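PDB 7B7P: type IV pilus biogenesis protein PilB from Streptococcus sanguinis, which serves as a minor pilin of type IV pili with a direct role in adhesion, carrying a von Willebrand factor A-like domain with a metal-binding MIDAS. Local coordinates for residues A[160-174]-A[272-285]. Residues are numbered along the deposited sequence; the frame is centred on the assembly and turned at random.
Sequences MNIAVSFVFDTSGSM and QPAQLKYIVLLTDG
Phe166 lies beside Val280, and Phe168 crosses Leu282, on one face of the parallel strand pair 162-169 and 276-283, neighbours in the central sheet of the von Willebrand factor A-like domain. Seven bridges run in step from Ile162 with Leu276 to Phe168 with Leu282, and the middle rungs are firm: Ser165 N reaches Tyr278 O at 2.7 Å, almost straight at 173°. This stretch is the tight part. With the Phe166 side chain turned beside its own backbone N (chi1 -75°), its CD1 comes within 3.8 Å of Val280 CB, while CG1 of Val164 lies over one face of the Phe166 ring, displaced toward the rim. On the reverse face Val167 meets Leu281, and helix 258-270 packs on Ser165 and Ile279.

The start of the pair is looser and partly open to solvent. The bonds from Gln275 N and Leu276 N to Asn161 O are both weak, and Gln275 itself is exposed.

Beyond the strands' C-terminal ends lies the MIDAS, whose magnesium-binding residues include Ser173 and Asp284. Asp169 positions this end: OD1 accepts from Ser171 N in an Asx turn and also from Ser171 OG. The other carboxylate oxygen of Asp169 ties down 272-285: Asp284 N approaches Asp169 OD2 from above the carboxylate plane, and Thr283 OG1 meets the anti lone pair of Asp169 OD2 at 2.9 Å.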
# COMPACT_ATOMS: atom_id res chain seq x y z
N MET A 160 3.94 3.44 13.40
CA MET A 160 2.56 3.02 13.55
C MET A 160 2.46 1.49 13.48
O MET A 160 3.38 0.79 13.05
CB MET A 160 1.70 3.68 12.48
CG MET A 160 1.54 5.18 12.69
SD MET A 160 1.78 5.76 14.39
CE MET A 160 3.54 6.17 14.42
N ASN A 161 1.33 0.97 13.94
CA ASN A 161 1.04 -0.44 13.79
C ASN A 161 0.34 -0.69 12.46
O ASN A 161 -0.37 0.18 11.94
CB ASN A 161 0.19 -0.96 14.95
CG ASN A 161 0.74 -0.53 16.29
OD1 ASN A 161 1.81 -0.98 16.70
ND2 ASN A 161 0.02 0.36 16.98
N ILE A 162 0.57 -1.88 11.90
CA ILE A 162 0.04 -2.24 10.60
C ILE A 162 -0.60 -3.62 10.70
O ILE A 162 0.02 -4.57 11.20
CB ILE A 162 1.14 -2.26 9.52
CG1 ILE A 162 1.65 -0.84 9.24
CG2 ILE A 162 0.64 -2.93 8.26
CD1 ILE A 162 2.93 -0.80 8.40
N ALA A 163 -1.84 -3.73 10.22
CA ALA A 163 -2.51 -5.02 10.14
C ALA A 163 -2.74 -5.38 8.68
O ALA A 163 -3.08 -4.52 7.87
CB ALA A 163 -3.84 -4.99 10.89
N VAL A 164 -2.52 -6.65 8.36
CA VAL A 164 -2.66 -7.15 7.01
C VAL A 164 -3.51 -8.40 7.09
O VAL A 164 -3.15 -9.36 7.77
CB VAL A 164 -1.31 -7.46 6.34
CG1 VAL A 164 -1.54 -8.00 4.94
CG2 VAL A 164 -0.41 -6.23 6.32
N SER A 165 -4.65 -8.40 6.41
CA SER A 165 -5.46 -9.60 6.34
C SER A 165 -5.25 -10.25 4.98
O SER A 165 -5.51 -9.62 3.94
CB SER A 165 -6.95 -9.31 6.56
OG SER A 165 -7.65 -10.55 6.61
N PHE A 166 -4.75 -11.48 5.00
CA PHE A 166 -4.61 -12.29 3.81
C PHE A 166 -5.88 -13.08 3.59
O PHE A 166 -6.35 -13.76 4.50
CB PHE A 166 -3.43 -13.26 3.95
CG PHE A 166 -2.10 -12.60 3.80
CD1 PHE A 166 -1.60 -12.28 2.54
CD2 PHE A 166 -1.36 -12.26 4.92
CE1 PHE A 166 -0.37 -11.64 2.41
CE2 PHE A 166 -0.13 -11.64 4.79
CZ PHE A 166 0.37 -11.32 3.54
N VAL A 167 -6.40 -13.02 2.37
CA VAL A 167 -7.69 -13.60 2.03
C VAL A 167 -7.50 -14.43 0.77
O VAL A 167 -7.43 -13.88 -0.33
CB VAL A 167 -8.78 -12.54 1.86
CG1 VAL A 167 -10.09 -13.16 1.38
CG2 VAL A 167 -8.98 -11.82 3.17
N PHE A 168 -7.43 -15.75 0.93
CA PHE A 168 -6.92 -16.64 -0.10
C PHE A 168 -8.02 -17.56 -0.62
O PHE A 168 -8.67 -18.26 0.15
CB PHE A 168 -5.75 -17.48 0.42
CG PHE A 168 -4.46 -16.70 0.62
CD1 PHE A 168 -4.32 -15.41 0.16
CD2 PHE A 168 -3.38 -17.31 1.24
CE1 PHE A 168 -3.13 -14.71 0.35
CE2 PHE A 168 -2.20 -16.64 1.42
CZ PHE A 168 -2.06 -15.34 0.97
N ASP A 169 -8.20 -17.56 -1.94
CA ASP A 169 -9.07 -18.50 -2.62
C ASP A 169 -8.58 -19.93 -2.35
O ASP A 169 -7.41 -20.25 -2.57
CB ASP A 169 -9.06 -18.15 -4.12
CG ASP A 169 -10.06 -18.94 -4.95
OD1 ASP A 169 -10.40 -20.10 -4.65
OD2 ASP A 169 -10.48 -18.40 -6.00
N THR A 170 -9.48 -20.77 -1.84
CA THR A 170 -9.21 -22.18 -1.59
C THR A 170 -10.17 -23.07 -2.35
O THR A 170 -10.47 -24.19 -1.92
CB THR A 170 -9.25 -22.53 -0.09
OG1 THR A 170 -10.59 -22.43 0.42
CG2 THR A 170 -8.33 -21.65 0.74
N SER A 171 -10.65 -22.62 -3.51
CA SER A 171 -11.54 -23.45 -4.30
C SER A 171 -10.82 -24.69 -4.86
O SER A 171 -9.59 -24.81 -4.82
CB SER A 171 -12.16 -22.63 -5.43
OG SER A 171 -11.19 -22.24 -6.37
N GLY A 172 -11.61 -25.62 -5.41
CA GLY A 172 -11.05 -26.87 -5.90
C GLY A 172 -10.06 -26.70 -7.03
O GLY A 172 -9.11 -27.48 -7.16
N SER A 173 -10.24 -25.67 -7.86
CA SER A 173 -9.29 -25.38 -8.93
C SER A 173 -7.86 -25.19 -8.40
O SER A 173 -6.90 -25.33 -9.17
CB SER A 173 -9.75 -24.14 -9.71
OG SER A 173 -9.60 -22.96 -8.92
N MET A 174 -7.70 -24.86 -7.12
CA MET A 174 -6.37 -24.61 -6.59
C MET A 174 -5.54 -25.89 -6.41
O MET A 174 -4.38 -25.81 -6.00
CB MET A 174 -6.46 -23.85 -5.27
CG MET A 174 -6.97 -22.43 -5.42
SD MET A 174 -5.74 -21.30 -6.06
CE MET A 174 -4.76 -20.98 -4.60
N GLN A 272 -8.88 -4.63 14.78
CA GLN A 272 -7.46 -4.46 15.09
C GLN A 272 -7.15 -2.98 15.28
O GLN A 272 -7.75 -2.13 14.60
CB GLN A 272 -6.59 -5.02 13.97
CG GLN A 272 -6.58 -6.53 13.95
CD GLN A 272 -6.00 -7.12 15.21
OE1 GLN A 272 -4.89 -6.77 15.61
NE2 GLN A 272 -6.73 -8.02 15.86
N PRO A 273 -6.24 -2.65 16.20
CA PRO A 273 -6.01 -1.23 16.51
C PRO A 273 -5.15 -0.50 15.50
O PRO A 273 -5.22 0.74 15.45
CB PRO A 273 -5.30 -1.28 17.89
CG PRO A 273 -5.33 -2.70 18.32
CD PRO A 273 -5.52 -3.55 17.11
N ALA A 274 -4.37 -1.22 14.68
CA ALA A 274 -3.44 -0.66 13.70
C ALA A 274 -3.99 0.55 12.95
O ALA A 274 -5.19 0.63 12.68
CB ALA A 274 -3.05 -1.74 12.68
N GLN A 275 -3.12 1.49 12.61
CA GLN A 275 -3.55 2.65 11.87
C GLN A 275 -3.43 2.48 10.35
O GLN A 275 -4.09 3.21 9.60
CB GLN A 275 -2.76 3.87 12.33
CG GLN A 275 -3.29 5.21 11.84
CD GLN A 275 -2.21 6.01 11.14
OE1 GLN A 275 -1.02 5.75 11.33
NE2 GLN A 275 -2.62 6.98 10.33
N LEU A 276 -2.63 1.52 9.89
CA LEU A 276 -2.59 1.14 8.49
C LEU A 276 -3.15 -0.27 8.37
O LEU A 276 -2.63 -1.20 9.00
CB LEU A 276 -1.17 1.20 7.93
CG LEU A 276 -0.56 2.61 7.84
CD1 LEU A 276 0.85 2.58 7.26
CD2 LEU A 276 -1.46 3.49 7.01
N LYS A 277 -4.21 -0.44 7.56
CA LYS A 277 -4.91 -1.71 7.43
C LYS A 277 -4.99 -2.13 5.97
O LYS A 277 -5.30 -1.32 5.09
CB LYS A 277 -6.32 -1.64 8.03
CG LYS A 277 -6.36 -1.27 9.50
CD LYS A 277 -7.81 -1.13 9.98
CE LYS A 277 -7.88 -0.48 11.35
NZ LYS A 277 -8.90 -1.10 12.19
N TYR A 278 -4.79 -3.42 5.72
CA TYR A 278 -4.62 -3.93 4.37
C TYR A 278 -5.35 -5.25 4.18
O TYR A 278 -5.30 -6.12 5.05
CB TYR A 278 -3.13 -4.13 4.04
CG TYR A 278 -2.34 -2.85 4.02
CD1 TYR A 278 -2.39 -2.00 2.91
CD2 TYR A 278 -1.56 -2.47 5.10
CE1 TYR A 278 -1.68 -0.84 2.88
CE2 TYR A 278 -0.84 -1.30 5.07
CZ TYR A 278 -0.90 -0.49 3.96
OH TYR A 278 -0.19 0.68 3.95
N ILE A 279 -5.99 -5.40 3.02
CA ILE A 279 -6.44 -6.70 2.53
C ILE A 279 -5.56 -7.12 1.35
O ILE A 279 -5.33 -6.33 0.43
CB ILE A 279 -7.92 -6.66 2.11
CG1 ILE A 279 -8.80 -6.34 3.31
CG2 ILE A 279 -8.32 -7.97 1.42
CD1 ILE A 279 -9.23 -7.56 4.11
N VAL A 280 -5.10 -8.35 1.36
CA VAL A 280 -4.44 -8.95 0.21
C VAL A 280 -5.30 -10.13 -0.18
O VAL A 280 -5.34 -11.14 0.52
CB VAL A 280 -3.00 -9.39 0.50
CG1 VAL A 280 -2.43 -10.17 -0.68
CG2 VAL A 280 -2.17 -8.17 0.79
N LEU A 281 -6.00 -9.99 -1.29
CA LEU A 281 -6.97 -10.98 -1.72
C LEU A 281 -6.41 -11.69 -2.94
O LEU A 281 -6.05 -11.04 -3.92
CB LEU A 281 -8.30 -10.32 -2.04
CG LEU A 281 -9.45 -11.31 -2.23
CD1 LEU A 281 -10.75 -10.68 -1.79
CD2 LEU A 281 -9.53 -11.72 -3.67
N LEU A 282 -6.36 -13.01 -2.89
CA LEU A 282 -5.84 -13.82 -3.98
C LEU A 282 -6.96 -14.71 -4.50
O LEU A 282 -7.59 -15.42 -3.72
CB LEU A 282 -4.65 -14.68 -3.52
CG LEU A 282 -4.01 -15.40 -4.70
CD1 LEU A 282 -2.46 -15.39 -4.59
CD2 LEU A 282 -4.54 -16.82 -4.82
N THR A 283 -7.19 -14.69 -5.81
CA THR A 283 -8.21 -15.55 -6.40
C THR A 283 -7.71 -16.09 -7.73
O THR A 283 -6.90 -15.44 -8.41
CB THR A 283 -9.57 -14.82 -6.56
OG1 THR A 283 -10.55 -15.72 -7.08
CG2 THR A 283 -9.46 -13.62 -7.46
N ASP A 284 -8.18 -17.28 -8.08
CA ASP A 284 -7.75 -17.99 -9.28
C ASP A 284 -8.91 -18.33 -10.21
O ASP A 284 -8.76 -19.18 -11.10
CB ASP A 284 -7.01 -19.28 -8.90
CG ASP A 284 -7.96 -20.46 -8.61
OD1 ASP A 284 -9.06 -20.22 -8.07
OD2 ASP A 284 -7.61 -21.63 -8.91
N GLY A 285 -10.07 -17.70 -10.04
CA GLY A 285 -11.22 -18.12 -10.82
C GLY A 285 -12.27 -17.04 -10.93
O GLY A 285 -12.26 -16.03 -10.22